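Local coordinates for phosphoribosyl-glycinamide (GAR) synthetase (PDB 7LVO), which catalyses, as the N-terminal GAR synthetase half of a bifunctional enzyme, the ATP-dependent joining of glycine to 5-phosphoribosylamine in de novo purine biosynthesis, at residues G186-K191 with V230-Y235; A258-R263 with M276-P281; T269-G274 with G387-Y392; K295-P300 with L316-M321. All blocks are in the same frame, centred on the assembly; numbering follows the deposited sequence.

Interaction 1 of 4, residues G186-K191 with V230-Y235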
loop_
_atom_site.group_PDB
_atom_site.type_symbol
_atom_site.label_atom_id
_atom_site.label_comp_id
_atom_site.label_asym_id
_atom_site.label_seq_id
_atom_site.Cartn_x
_atom_site.Cartn_y
_atom_site.Cartn_z
ATOM N N GLY A 186 9.830 22.744 -16.045
ATOM C CA GLY A 186 9.489 24.015 -15.448
ATOM C C GLY A 186 8.731 23.933 -14.141
ATOM O O GLY A 186 8.507 24.975 -13.510
ATOM N N ARG A 187 8.326 22.740 -13.711
ATOM C CA ARG A 187 7.604 22.556 -12.460
ATOM C C ARG A 187 8.397 21.638 -11.540
ATOM O O ARG A 187 9.022 20.676 -11.995
ATOM C CB ARG A 187 6.208 21.974 -12.705
ATOM C CG ARG A 187 5.318 22.845 -13.582
ATOM C CD ARG A 187 3.906 22.288 -13.646
ATOM N NE ARG A 187 3.296 22.218 -12.322
ATOM C CZ ARG A 187 2.058 21.805 -12.087
ATOM N NH1 ARG A 187 1.262 21.417 -13.071
ATOM N NH2 ARG A 187 1.606 21.787 -10.836
ATOM N N SER A 188 8.360 21.941 -10.246
ATOM C CA SER A 188 9.078 21.182 -9.236
ATOM C C SER A 188 8.091 20.533 -8.277
ATOM O O SER A 188 6.947 20.976 -8.131
ATOM C CB SER A 188 10.050 22.078 -8.450
ATOM O OG SER A 188 11.016 22.660 -9.306
ATOM N N VAL A 189 8.550 19.468 -7.623
ATOM C CA VAL A 189 7.785 18.760 -6.605
ATOM C C VAL A 189 8.597 18.775 -5.319
ATOM O O VAL A 189 9.762 18.364 -5.310
ATOM C CB VAL A 189 7.464 17.316 -7.031
ATOM C CG1 VAL A 189 6.558 16.654 -6.009
ATOM C CG2 VAL A 189 6.828 17.296 -8.415
ATOM N N ILE A 190 7.983 19.250 -4.239
ATOM C CA ILE A 190 8.632 19.361 -2.937
ATOM C C ILE A 190 8.052 18.280 -2.037
ATOM O O ILE A 190 6.857 18.306 -1.716
ATOM C CB ILE A 190 8.438 20.756 -2.324
ATOM C CG1 ILE A 190 9.014 21.825 -3.254
ATOM C CG2 ILE A 190 9.085 20.828 -0.946
ATOM C CD1 ILE A 190 8.815 23.244 -2.755
ATOM N N LYS A 191 8.897 17.336 -1.630
ATOM C CA LYS A 191 8.481 16.202 -0.821
ATOM C C LYS A 191 9.229 16.196 0.504
ATOM O O LYS A 191 10.446 16.397 0.543
ATOM C CB LYS A 191 8.736 14.879 -1.551
ATOM C CG LYS A 191 7.974 14.720 -2.858
ATOM C CD LYS A 191 8.249 13.360 -3.476
ATOM C CE LYS A 191 7.462 13.161 -4.759
ATOM N NZ LYS A 191 7.724 11.815 -5.350
ATOM N N VAL A 230 14.318 17.285 2.826
ATOM C CA VAL A 230 13.346 17.574 1.781
ATOM C C VAL A 230 13.927 17.163 0.436
ATOM O O VAL A 230 15.123 17.351 0.180
ATOM C CB VAL A 230 12.954 19.069 1.774
ATOM C CG1 VAL A 230 14.163 19.940 1.481
ATOM C CG2 VAL A 230 11.849 19.325 0.757
ATOM N N VAL A 231 13.078 16.603 -0.420
ATOM C CA VAL A 231 13.447 16.217 -1.774
ATOM C C VAL A 231 12.763 17.169 -2.745
ATOM O O VAL A 231 11.543 17.365 -2.677
ATOM C CB VAL A 231 13.053 14.760 -2.071
ATOM C CG1 VAL A 231 13.203 14.465 -3.557
ATOM C CG2 VAL A 231 13.888 13.797 -1.244
ATOM N N VAL A 232 13.547 17.757 -3.646
ATOM C CA VAL A 232 13.043 18.609 -4.714
ATOM C C VAL A 232 13.345 17.904 -6.027
ATOM O O VAL A 232 14.517 17.701 -6.371
ATOM C CB VAL A 232 13.678 20.008 -4.679
ATOM C CG1 VAL A 232 13.100 20.882 -5.774
ATOM C CG2 VAL A 232 13.478 20.646 -3.310
ATOM N N GLU A 233 12.293 17.531 -6.757
ATOM C CA GLU A 233 12.456 16.748 -7.974
ATOM C C GLU A 233 11.536 17.273 -9.062
ATOM O O GLU A 233 10.580 18.007 -8.800
ATOM C CB GLU A 233 12.177 15.260 -7.724
ATOM C CG GLU A 233 10.760 14.963 -7.293
ATOM C CD GLU A 233 10.527 13.486 -7.041
ATOM O OE1 GLU A 233 11.468 12.812 -6.580
ATOM O OE2 GLU A 233 9.403 13.007 -7.310
ATOM N N GLU A 234 11.837 16.877 -10.296
ATOM C CA GLU A 234 11.092 17.362 -11.448
ATOM C C GLU A 234 9.668 16.818 -11.449
ATOM O O GLU A 234 9.430 15.643 -11.153
ATOM C CB GLU A 234 11.803 16.960 -12.742
ATOM C CG GLU A 234 11.156 17.507 -14.006
ATOM C CD GLU A 234 11.945 17.170 -15.258
ATOM O OE1 GLU A 234 12.978 16.480 -15.145
ATOM O OE2 GLU A 234 11.530 17.592 -16.353
ATOM N N TYR A 235 8.719 17.686 -11.785
ATOM C CA TYR A 235 7.328 17.284 -11.949
ATOM C C TYR A 235 7.172 16.581 -13.292
ATOM O O TYR A 235 7.441 17.174 -14.344
ATOM C CB TYR A 235 6.408 18.500 -11.860
ATOM C CG TYR A 235 4.956 18.204 -12.152
ATOM C CD1 TYR A 235 4.091 17.800 -11.145
ATOM C CD2 TYR A 235 4.446 18.337 -13.437
ATOM C CE1 TYR A 235 2.762 17.532 -11.408
ATOM C CE2 TYR A 235 3.117 18.070 -13.711
ATOM C CZ TYR A 235 2.280 17.668 -12.694
ATOM O OH TYR A 235 0.954 17.404 -12.965
#
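Arg187 runs alongside Tyr235, both side chains pointing the same way. Its CB rests 3.6 Å from Tyr235 CB; CD passes above Tyr235 CD2, the bend at chi3 (60°) turns the chain along the ring, and CZ ends over the ring centre, 4.2 Å from the centroid. The guanidinium therefore lies nearly flat on the phenol, planes 18° apart, in a stacked cation-pi pair, while NH1 reaches out over Tyr235 CE2 and CZ. Val189 CG2 meets the same ring at its edge and packs 3.7 Å from Tyr235 CB. The two strands pair as an antiparallel ladder: Val189 with Glu233 and Lys191 with Val231 are hydrogen-bonded pairs, and Tyr235 N adds a bond to Arg187 O. On the face that carries Val189, the extended Lys191 chain sends NZ to Glu233 OE2 at 2.8 Å, a salt bridge that meets the carboxylate from above its plane; Glu233 OE1 takes a second lysine, Lys150, so the buried carboxylate is held between two positive charges. On the other face, Ile190 CG2 touches Val230 CG2 at 3.6 Å. The residues fall within the predicted ATP-binding region of the ATP-grasp domain. Strands 188-192 and 229-234 are the central pair of a four-stranded antiparallel sheet flanked by 163-167 and 201-202; helix 207-218 packs on the Ile190 face and helix 146-155 on the Lys191 face.

Interaction 2 of 4, residues A258-R263 with M276-P281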
loop_
_atom_site.group_PDB
_atom_site.type_symbol
_atom_site.label_atom_id
_atom_site.label_comp_id
_atom_site.label_asym_id
_atom_site.label_seq_id
_atom_site.Cartn_x
_atom_site.Cartn_y
_atom_site.Cartn_z
ATOM N N ALA A 258 -1.503 -2.589 -11.548
ATOM C CA ALA A 258 -2.754 -1.965 -11.151
ATOM C C ALA A 258 -2.671 -0.460 -11.353
ATOM O O ALA A 258 -1.591 0.113 -11.488
ATOM C CB ALA A 258 -3.090 -2.280 -9.686
ATOM N N GLN A 259 -3.845 0.176 -11.388
ATOM C CA GLN A 259 -3.958 1.626 -11.418
ATOM C C GLN A 259 -4.921 2.061 -10.319
ATOM O O GLN A 259 -5.965 1.434 -10.117
ATOM C CB GLN A 259 -4.451 2.135 -12.772
ATOM C CG GLN A 259 -3.377 2.158 -13.846
ATOM C CD GLN A 259 -3.829 2.885 -15.101
ATOM O OE1 GLN A 259 -4.496 2.309 -15.962
ATOM N NE2 GLN A 259 -3.473 4.161 -15.206
ATOM N N ASP A 260 -4.568 3.137 -9.623
ATOM C CA ASP A 260 -5.350 3.666 -8.517
ATOM C C ASP A 260 -5.856 5.061 -8.855
ATOM O O ASP A 260 -5.280 5.772 -9.683
ATOM C CB ASP A 260 -4.509 3.698 -7.231
ATOM C CG ASP A 260 -5.266 4.265 -6.048
ATOM O OD1 ASP A 260 -6.435 3.870 -5.837
ATOM O OD2 ASP A 260 -4.691 5.101 -5.321
ATOM N N HIS A 261 -6.959 5.440 -8.210
ATOM C CA HIS A 261 -7.566 6.762 -8.370
ATOM C C HIS A 261 -7.302 7.558 -7.092
ATOM O O HIS A 261 -8.020 7.410 -6.100
ATOM C CB HIS A 261 -9.061 6.647 -8.648
ATOM C CG HIS A 261 -9.386 6.046 -9.975
ATOM N ND1 HIS A 261 -9.643 6.808 -11.093
ATOM C CD2 HIS A 261 -9.494 4.756 -10.366
ATOM C CE1 HIS A 261 -9.900 6.013 -12.115
ATOM N NE2 HIS A 261 -9.814 4.763 -11.701
ATOM N N LYS A 262 -6.278 8.411 -7.131
ATOM C CA LYS A 262 -5.877 9.138 -5.933
ATOM C C LYS A 262 -6.860 10.256 -5.602
ATOM O O LYS A 262 -7.111 10.539 -4.427
ATOM C CB LYS A 262 -4.469 9.709 -6.114
ATOM C CG LYS A 262 -3.371 8.664 -6.213
ATOM C CD LYS A 262 -2.009 9.317 -6.450
ATOM C CE LYS A 262 -0.887 8.287 -6.438
ATOM N NZ LYS A 262 0.452 8.910 -6.661
ATOM N N ARG A 263 -7.424 10.900 -6.619
ATOM C CA ARG A 263 -8.234 12.093 -6.400
ATOM C C ARG A 263 -9.674 11.732 -6.041
ATOM O O ARG A 263 -10.196 10.685 -6.434
ATOM C CB ARG A 263 -8.209 12.983 -7.643
ATOM C CG ARG A 263 -6.860 13.649 -7.888
ATOM C CD ARG A 263 -6.769 14.242 -9.286
ATOM N NE ARG A 263 -5.518 14.964 -9.492
ATOM C CZ ARG A 263 -5.350 16.258 -9.245
ATOM N NH1 ARG A 263 -6.336 17.007 -8.777
ATOM N NH2 ARG A 263 -4.164 16.813 -9.474
ATOM N N MET A 276 -9.213 6.056 -3.956
ATOM C CA MET A 276 -10.659 5.886 -4.034
ATOM C C MET A 276 -11.073 4.684 -4.871
ATOM O O MET A 276 -12.267 4.418 -5.001
ATOM C CB MET A 276 -11.311 7.150 -4.603
ATOM C CG MET A 276 -11.256 8.362 -3.674
ATOM S SD MET A 276 -12.090 8.077 -2.103
ATOM C CE MET A 276 -13.762 7.714 -2.644
ATOM N N GLY A 277 -10.123 3.951 -5.437
ATOM C CA GLY A 277 -10.453 2.780 -6.223
ATOM C C GLY A 277 -9.315 2.335 -7.116
ATOM O O GLY A 277 -8.477 3.148 -7.510
ATOM N N ALA A 278 -9.273 1.046 -7.443
ATOM C CA ALA A 278 -8.194 0.505 -8.260
ATOM C C ALA A 278 -8.724 -0.635 -9.119
ATOM O O ALA A 278 -9.810 -1.174 -8.887
ATOM C CB ALA A 278 -7.028 0.019 -7.387
ATOM N N TYR A 279 -7.941 -0.991 -10.127
ATOM C CA TYR A 279 -8.296 -2.070 -11.036
ATOM C C TYR A 279 -7.012 -2.707 -11.551
ATOM O O TYR A 279 -5.947 -2.079 -11.571
ATOM C CB TYR A 279 -9.164 -1.574 -12.202
ATOM C CG TYR A 279 -8.572 -0.409 -12.964
ATOM C CD1 TYR A 279 -8.742 0.892 -12.521
ATOM C CD2 TYR A 279 -7.834 -0.614 -14.123
ATOM C CE1 TYR A 279 -8.203 1.962 -13.209
ATOM C CE2 TYR A 279 -7.285 0.450 -14.819
ATOM C CZ TYR A 279 -7.478 1.736 -14.355
ATOM O OH TYR A 279 -6.936 2.805 -15.034
ATOM N N ALA A 280 -7.128 -3.971 -11.967
ATOM C CA ALA A 280 -5.982 -4.727 -12.460
ATOM C C ALA A 280 -6.497 -5.929 -13.226
ATOM O O ALA A 280 -7.576 -6.440 -12.907
ATOM C CB ALA A 280 -5.075 -5.178 -11.299
ATOM N N PRO A 281 -5.761 -6.402 -14.248
ATOM C CA PRO A 281 -4.530 -5.795 -14.774
ATOM C C PRO A 281 -4.810 -4.487 -15.511
ATOM O O PRO A 281 -5.769 -4.406 -16.252
ATOM C CB PRO A 281 -3.985 -6.856 -15.746
ATOM C CG PRO A 281 -4.697 -8.116 -15.401
ATOM C CD PRO A 281 -6.042 -7.705 -14.874
#
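Tyr279 OH donates to Gln259 OE1 at 2.7 Å, coming from above the amide carbonyl plane, while Gln259 NE2 is held by Glu240 O. The two side chains run side by side. With chi1 at 53°, Tyr279 CG sits between its own backbone N and carbonyl carbon, which folds the ring back over Gln259 CB, 3.4 Å from Tyr279 CZ. Beneath them Gln259 and Tyr279 exchange two backbone bonds as an antiparallel hydrogen-bonded pair. His261 NE2 reaches the rim of the tyrosine at CE1, 3.6 Å away, the rings meeting rim to rim. Further along, His261 N donates to Gly277 O over 2.8 Å, and the carbon His261 CD2 comes to 3.4 Å from Gly277 O, leaving this carbonyl oxygen at the edge of the imidazole and in its plane. Asp260 OD1, an acceptor like Gly277 O, lies close to it without a bond. One step on, Met276 N gives an almost straight bond (175°) to His261 O, which extends the backbone pairing beyond the last bridge. At the other end of the contact Ala258 CB and Ala280 CB touch, 3.9 Å apart, on the opposite face from Tyr279. Strand 259-263 is an outermost strand of a five-stranded antiparallel sheet; 277-280 separates it from 377-384, and helix 340-344 lies against Asp260, Ala278 and Ala280.

Interaction 3 of 4, residues T269-G274 with G387-Y392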
loop_
_atom_site.group_PDB
_atom_site.type_symbol
_atom_site.label_atom_id
_atom_site.label_comp_id
_atom_site.label_asym_id
_atom_site.label_seq_id
_atom_site.Cartn_x
_atom_site.Cartn_y
_atom_site.Cartn_z
ATOM N N THR A 269 -10.106 14.743 -10.603
ATOM C CA THR A 269 -9.975 16.131 -10.187
ATOM C C THR A 269 -10.255 16.232 -8.693
ATOM O O THR A 269 -10.818 15.319 -8.083
ATOM C CB THR A 269 -10.926 17.052 -10.968
ATOM O OG1 THR A 269 -12.275 16.582 -10.832
ATOM C CG2 THR A 269 -10.545 17.090 -12.443
ATOM N N GLY A 270 -9.847 17.358 -8.109
ATOM C CA GLY A 270 -10.045 17.594 -6.696
ATOM C C GLY A 270 -8.841 17.201 -5.867
ATOM O O GLY A 270 -7.784 16.809 -6.369
ATOM N N LEU A 271 -9.016 17.307 -4.552
ATOM C CA LEU A 271 -7.941 16.981 -3.630
ATOM C C LEU A 271 -7.595 15.494 -3.712
ATOM O O LEU A 271 -8.395 14.660 -4.149
ATOM C CB LEU A 271 -8.329 17.354 -2.203
ATOM C CG LEU A 271 -8.299 18.844 -1.854
ATOM C CD1 LEU A 271 -9.367 19.611 -2.602
ATOM C CD2 LEU A 271 -8.449 19.034 -0.350
ATOM N N ASN A 272 -6.383 15.168 -3.280
ATOM C CA ASN A 272 -5.888 13.801 -3.321
ATOM C C ASN A 272 -6.306 13.037 -2.069
ATOM O O ASN A 272 -6.585 13.618 -1.018
ATOM C CB ASN A 272 -4.366 13.784 -3.461
ATOM C CG ASN A 272 -3.901 14.292 -4.817
ATOM O OD1 ASN A 272 -3.714 13.513 -5.753
ATOM N ND2 ASN A 272 -3.717 15.602 -4.927
ATOM N N THR A 273 -6.354 11.715 -2.204
ATOM C CA THR A 273 -6.726 10.819 -1.122
ATOM C C THR A 273 -5.728 9.669 -1.067
ATOM O O THR A 273 -4.776 9.604 -1.851
ATOM C CB THR A 273 -8.151 10.269 -1.306
ATOM O OG1 THR A 273 -8.174 9.323 -2.395
ATOM C CG2 THR A 273 -9.124 11.392 -1.593
ATOM N N GLY A 274 -5.956 8.748 -0.135
ATOM C CA GLY A 274 -5.185 7.526 -0.078
ATOM C C GLY A 274 -5.543 6.504 -1.127
ATOM O O GLY A 274 -4.888 5.462 -1.215
ATOM N N GLY A 387 -17.118 14.545 3.553
ATOM C CA GLY A 387 -16.073 15.511 3.825
ATOM C C GLY A 387 -14.683 15.032 3.459
ATOM O O GLY A 387 -13.824 15.857 3.117
ATOM N N TYR A 388 -14.440 13.728 3.538
ATOM C CA TYR A 388 -13.141 13.176 3.172
ATOM C C TYR A 388 -12.750 13.651 1.773
ATOM O O TYR A 388 -13.602 13.705 0.879
ATOM C CB TYR A 388 -13.203 11.645 3.229
ATOM C CG TYR A 388 -11.918 10.940 2.869
ATOM C CD1 TYR A 388 -10.935 10.719 3.822
ATOM C CD2 TYR A 388 -11.692 10.486 1.578
ATOM C CE1 TYR A 388 -9.756 10.074 3.495
ATOM C CE2 TYR A 388 -10.522 9.836 1.247
ATOM C CZ TYR A 388 -9.555 9.636 2.205
ATOM O OH TYR A 388 -8.384 8.983 1.872
ATOM N N PRO A 389 -11.472 13.999 1.536
ATOM C CA PRO A 389 -10.312 13.937 2.435
ATOM C C PRO A 389 -10.265 15.029 3.499
ATOM O O PRO A 389 -9.279 15.118 4.231
ATOM C CB PRO A 389 -9.121 14.093 1.471
ATOM C CG PRO A 389 -9.663 14.927 0.364
ATOM C CD PRO A 389 -11.106 14.505 0.198
ATOM N N GLY A 390 -11.313 15.839 3.585
ATOM C CA GLY A 390 -11.411 16.850 4.614
ATOM C C GLY A 390 -11.902 16.266 5.922
ATOM O O GLY A 390 -11.829 15.058 6.164
ATOM N N SER A 391 -12.412 17.145 6.782
ATOM C CA SER A 391 -13.000 16.700 8.037
ATOM C C SER A 391 -14.296 15.946 7.769
ATOM O O SER A 391 -15.093 16.331 6.909
ATOM C CB SER A 391 -13.260 17.896 8.953
ATOM O OG SER A 391 -14.093 18.852 8.321
ATOM N N TYR A 392 -14.509 14.869 8.514
ATOM C CA TYR A 392 -15.668 14.006 8.342
ATOM C C TYR A 392 -16.173 13.546 9.700
ATOM O O TYR A 392 -15.390 13.440 10.653
ATOM C CB TYR A 392 -15.320 12.779 7.485
ATOM C CG TYR A 392 -14.205 11.932 8.064
ATOM C CD1 TYR A 392 -14.476 10.925 8.984
ATOM C CD2 TYR A 392 -12.879 12.145 7.699
ATOM C CE1 TYR A 392 -13.465 10.156 9.523
ATOM C CE2 TYR A 392 -11.860 11.379 8.232
ATOM C CZ TYR A 392 -12.158 10.385 9.142
ATOM O OH TYR A 392 -11.149 9.615 9.677
#
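Tyr388 CG stands anti to the backbone N (chi1 180°), and this extends the phenol across to Thr273 and Gly274. Thr273, at chi1 71°, tucks OG1 between its own N and carbonyl carbon, which leaves the methyl CG2 directed at the tyrosine. Tyr388 OH accepts a nearly straight bond (171°) from Gly274 N at 3.2 Å, the donor lying near the ring plane at its edge. Beside that bond Thr273 CB sits 3.4 Å from Tyr388 OH, and Thr273 CG2 lies 3.5 Å from Tyr388 CE2, the two side chains crossing at a slant. Thr273 OG1 faces other partners: it bonds to Lys262 O and Gly275 N, which fixes the rotation of the side chain. Pro389 lays its CB over the centre of the Tyr388 ring and presents CB and CG to the other loop. There Pro389 CG lies 3.8 Å from Leu271 CB, and Pro389 CB lies 3.6 Å from Asn272 O. This surface contact joins two connections of one antiparallel sheet: the loop between strands 259-263 and 277-280, in the ATP-grasp part, and the loop after strand 377-384, in the C-terminal part. Gly390 N bonds back to Gly387 O, closing a tight turn whose Tyr388-Pro389 peptide is cis, consistent with a type VI beta turn packed on the neighbouring loop.

Interaction 4 of 4, residues K295-P300 with L316-M321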
loop_
_atom_site.group_PDB
_atom_site.type_symbol
_atom_site.label_atom_id
_atom_site.label_comp_id
_atom_site.label_asym_id
_atom_site.label_seq_id
_atom_site.Cartn_x
_atom_site.Cartn_y
_atom_site.Cartn_z
ATOM N N LYS A 295 12.579 -5.385 -15.616
ATOM C CA LYS A 295 14.004 -5.494 -15.917
ATOM C C LYS A 295 14.787 -4.246 -15.525
ATOM O O LYS A 295 15.970 -4.346 -15.191
ATOM C CB LYS A 295 14.210 -5.772 -17.408
ATOM C CG LYS A 295 13.754 -7.150 -17.865
ATOM C CD LYS A 295 14.494 -8.257 -17.124
ATOM C CE LYS A 295 14.408 -9.579 -17.866
ATOM N NZ LYS A 295 15.182 -9.546 -19.140
ATOM N N ASP A 296 14.164 -3.074 -15.573
ATOM C CA ASP A 296 14.868 -1.824 -15.337
ATOM C C ASP A 296 14.688 -1.272 -13.931
ATOM O O ASP A 296 15.437 -0.365 -13.546
ATOM C CB ASP A 296 14.406 -0.764 -16.347
ATOM C CG ASP A 296 14.589 -1.211 -17.786
ATOM O OD1 ASP A 296 15.151 -2.309 -18.000
ATOM O OD2 ASP A 296 14.165 -0.471 -18.696
ATOM N N VAL A 297 13.724 -1.783 -13.161
ATOM C CA VAL A 297 13.450 -1.241 -11.833
ATOM C C VAL A 297 13.422 -2.348 -10.785
ATOM O O VAL A 297 14.235 -2.359 -9.855
ATOM C CB VAL A 297 12.119 -0.459 -11.829
ATOM C CG1 VAL A 297 11.752 -0.020 -10.423
ATOM C CG2 VAL A 297 12.204 0.738 -12.769
ATOM N N LEU A 298 12.477 -3.279 -10.916
ATOM C CA LEU A 298 12.249 -4.258 -9.854
ATOM C C LEU A 298 13.493 -5.100 -9.593
ATOM O O LEU A 298 13.978 -5.183 -8.463
ATOM C CB LEU A 298 11.060 -5.149 -10.224
ATOM C CG LEU A 298 9.677 -4.606 -9.859
ATOM C CD1 LEU A 298 9.454 -3.225 -10.440
ATOM C CD2 LEU A 298 8.594 -5.576 -10.329
ATOM N N GLU A 299 14.022 -5.744 -10.629
ATOM C CA GLU A 299 15.192 -6.598 -10.423
ATOM C C GLU A 299 16.420 -5.783 -10.046
ATOM O O GLU A 299 17.138 -6.177 -9.107
ATOM C CB GLU A 299 15.432 -7.459 -11.669
ATOM C CG GLU A 299 14.390 -8.558 -11.840
ATOM C CD GLU A 299 14.519 -9.315 -13.147
ATOM O OE1 GLU A 299 15.299 -8.879 -14.019
ATOM O OE2 GLU A 299 13.831 -10.344 -13.301
ATOM N N PRO A 300 16.733 -4.669 -10.711
ATOM C CA PRO A 300 17.829 -3.821 -10.209
ATOM C C PRO A 300 17.607 -3.334 -8.790
ATOM O O PRO A 300 18.580 -3.130 -8.049
ATOM C CB PRO A 300 17.860 -2.655 -11.208
ATOM C CG PRO A 300 17.295 -3.228 -12.464
ATOM C CD PRO A 300 16.242 -4.227 -12.030
ATOM N N LEU A 316 7.102 -5.455 -2.166
ATOM C CA LEU A 316 7.644 -4.250 -2.782
ATOM C C LEU A 316 6.569 -3.625 -3.668
ATOM O O LEU A 316 6.212 -4.182 -4.712
ATOM C CB LEU A 316 8.901 -4.572 -3.583
ATOM C CG LEU A 316 9.553 -3.375 -4.271
ATOM C CD1 LEU A 316 10.149 -2.437 -3.237
ATOM C CD2 LEU A 316 10.604 -3.827 -5.276
ATOM N N PHE A 317 6.047 -2.477 -3.247
ATOM C CA PHE A 317 5.056 -1.719 -4.010
ATOM C C PHE A 317 5.779 -0.546 -4.670
ATOM O O PHE A 317 6.196 0.404 -3.990
ATOM C CB PHE A 317 3.926 -1.231 -3.104
ATOM C CG PHE A 317 2.890 -0.392 -3.807
ATOM C CD1 PHE A 317 3.177 0.904 -4.210
ATOM C CD2 PHE A 317 1.624 -0.893 -4.049
ATOM C CE1 PHE A 317 2.224 1.677 -4.852
ATOM C CE2 PHE A 317 0.665 -0.118 -4.688
ATOM C CZ PHE A 317 0.973 1.167 -5.086
ATOM N N THR A 318 5.919 -0.603 -5.989
ATOM C CA THR A 318 6.601 0.430 -6.756
ATOM C C THR A 318 5.562 1.236 -7.523
ATOM O O THR A 318 4.808 0.679 -8.326
ATOM C CB THR A 318 7.623 -0.180 -7.718
ATOM O OG1 THR A 318 8.490 -1.055 -6.993
ATOM C CG2 THR A 318 8.444 0.910 -8.387
ATOM N N GLY A 319 5.503 2.536 -7.246
ATOM C CA GLY A 319 4.616 3.418 -7.971
ATOM C C GLY A 319 5.306 4.050 -9.157
ATOM O O GLY A 319 6.265 4.809 -8.985
ATOM N N PHE A 320 4.828 3.739 -10.359
ATOM C CA PHE A 320 5.415 4.230 -11.591
ATOM C C PHE A 320 4.586 5.372 -12.178
ATOM O O PHE A 320 3.389 5.501 -11.933
ATOM C CB PHE A 320 5.515 3.112 -12.641
ATOM C CG PHE A 320 6.477 2.029 -12.295
ATOM C CD1 PHE A 320 6.080 0.950 -11.523
ATOM C CD2 PHE A 320 7.784 2.075 -12.750
ATOM C CE1 PHE A 320 6.969 -0.051 -11.208
ATOM C CE2 PHE A 320 8.671 1.071 -12.438
ATOM C CZ PHE A 320 8.261 0.008 -11.664
ATOM N N MET A 321 5.253 6.201 -12.971
ATOM C CA MET A 321 4.597 7.094 -13.916
ATOM C C MET A 321 5.108 6.723 -15.300
ATOM O O MET A 321 6.324 6.725 -15.537
ATOM C CB MET A 321 4.887 8.565 -13.614
ATOM C CG MET A 321 4.251 9.507 -14.634
ATOM S SD MET A 321 4.331 11.244 -14.179
ATOM C CE MET A 321 3.188 11.288 -12.790
#
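Phe320 pushes its far edge into the helix, meeting Val297 and Leu298 where these adjoin. Val297 approaches from the opposite direction, its CG2 meeting Phe320 CE2 at 3.6 Å close to the ring plane, its CG1 reaching Phe320 CZ at 3.7 Å from above that plane. Leu298 CD1 arrives obliquely, 3.7 Å from Phe320 CZ and in the ring plane; the wedge is thus gripped at its edge by both residues. Val297 CG1 is anti to the backbone N (chi1 174°), which also brings it within 4.0 Å of Thr318 CG2. Contact slackens toward Leu316, which comes no closer than 4.7 Å to helix residues 295-300, and packs instead on Thr301 and Ile302 further along the helix. The helix's outer side is polar: Lys295 is exposed, while Asp296 and Glu299 are partly so, and Asp296 forms a salt bridge with Arg292. No hydrogen bond crosses the interface; all four touching residues are buried, and Thr318 OG1 is the one polar side-chain atom among them. Residues 295-300 run roughly antiparallel to 316-321 (157°). Helix 287-307 packs against the sheet 252-254, 240-248, 315-323, 326-333, with Ile241 and Val243 of strand 240-248 and Pro327 of strand 326-333 beside Phe320.

Overall arrangement
Interactions 1, 2 and 4 fall inside the ATP-grasp part and come in series along the chain, with 17 to 24 Å between their centres. Interaction 1 lies in the sheet 163-167, 229-234, 188-192, 201-202; interaction 4 joins helix 287-307 to a second sheet, and the two contacts, about 6 Å apart at nearest atoms, probably belong to the two halves that clasp the nucleotide, as in ATP-grasp enzymes. Interaction 2 sits in the five-stranded sheet that continues into the C-terminal part through strand 377-384. Interaction 3 alternates with it along the chain and touches it, Arg263 packing against Thr269, Gly270 and Asn272, while interaction 4 is nested in the long excursion that interaction 3 closes.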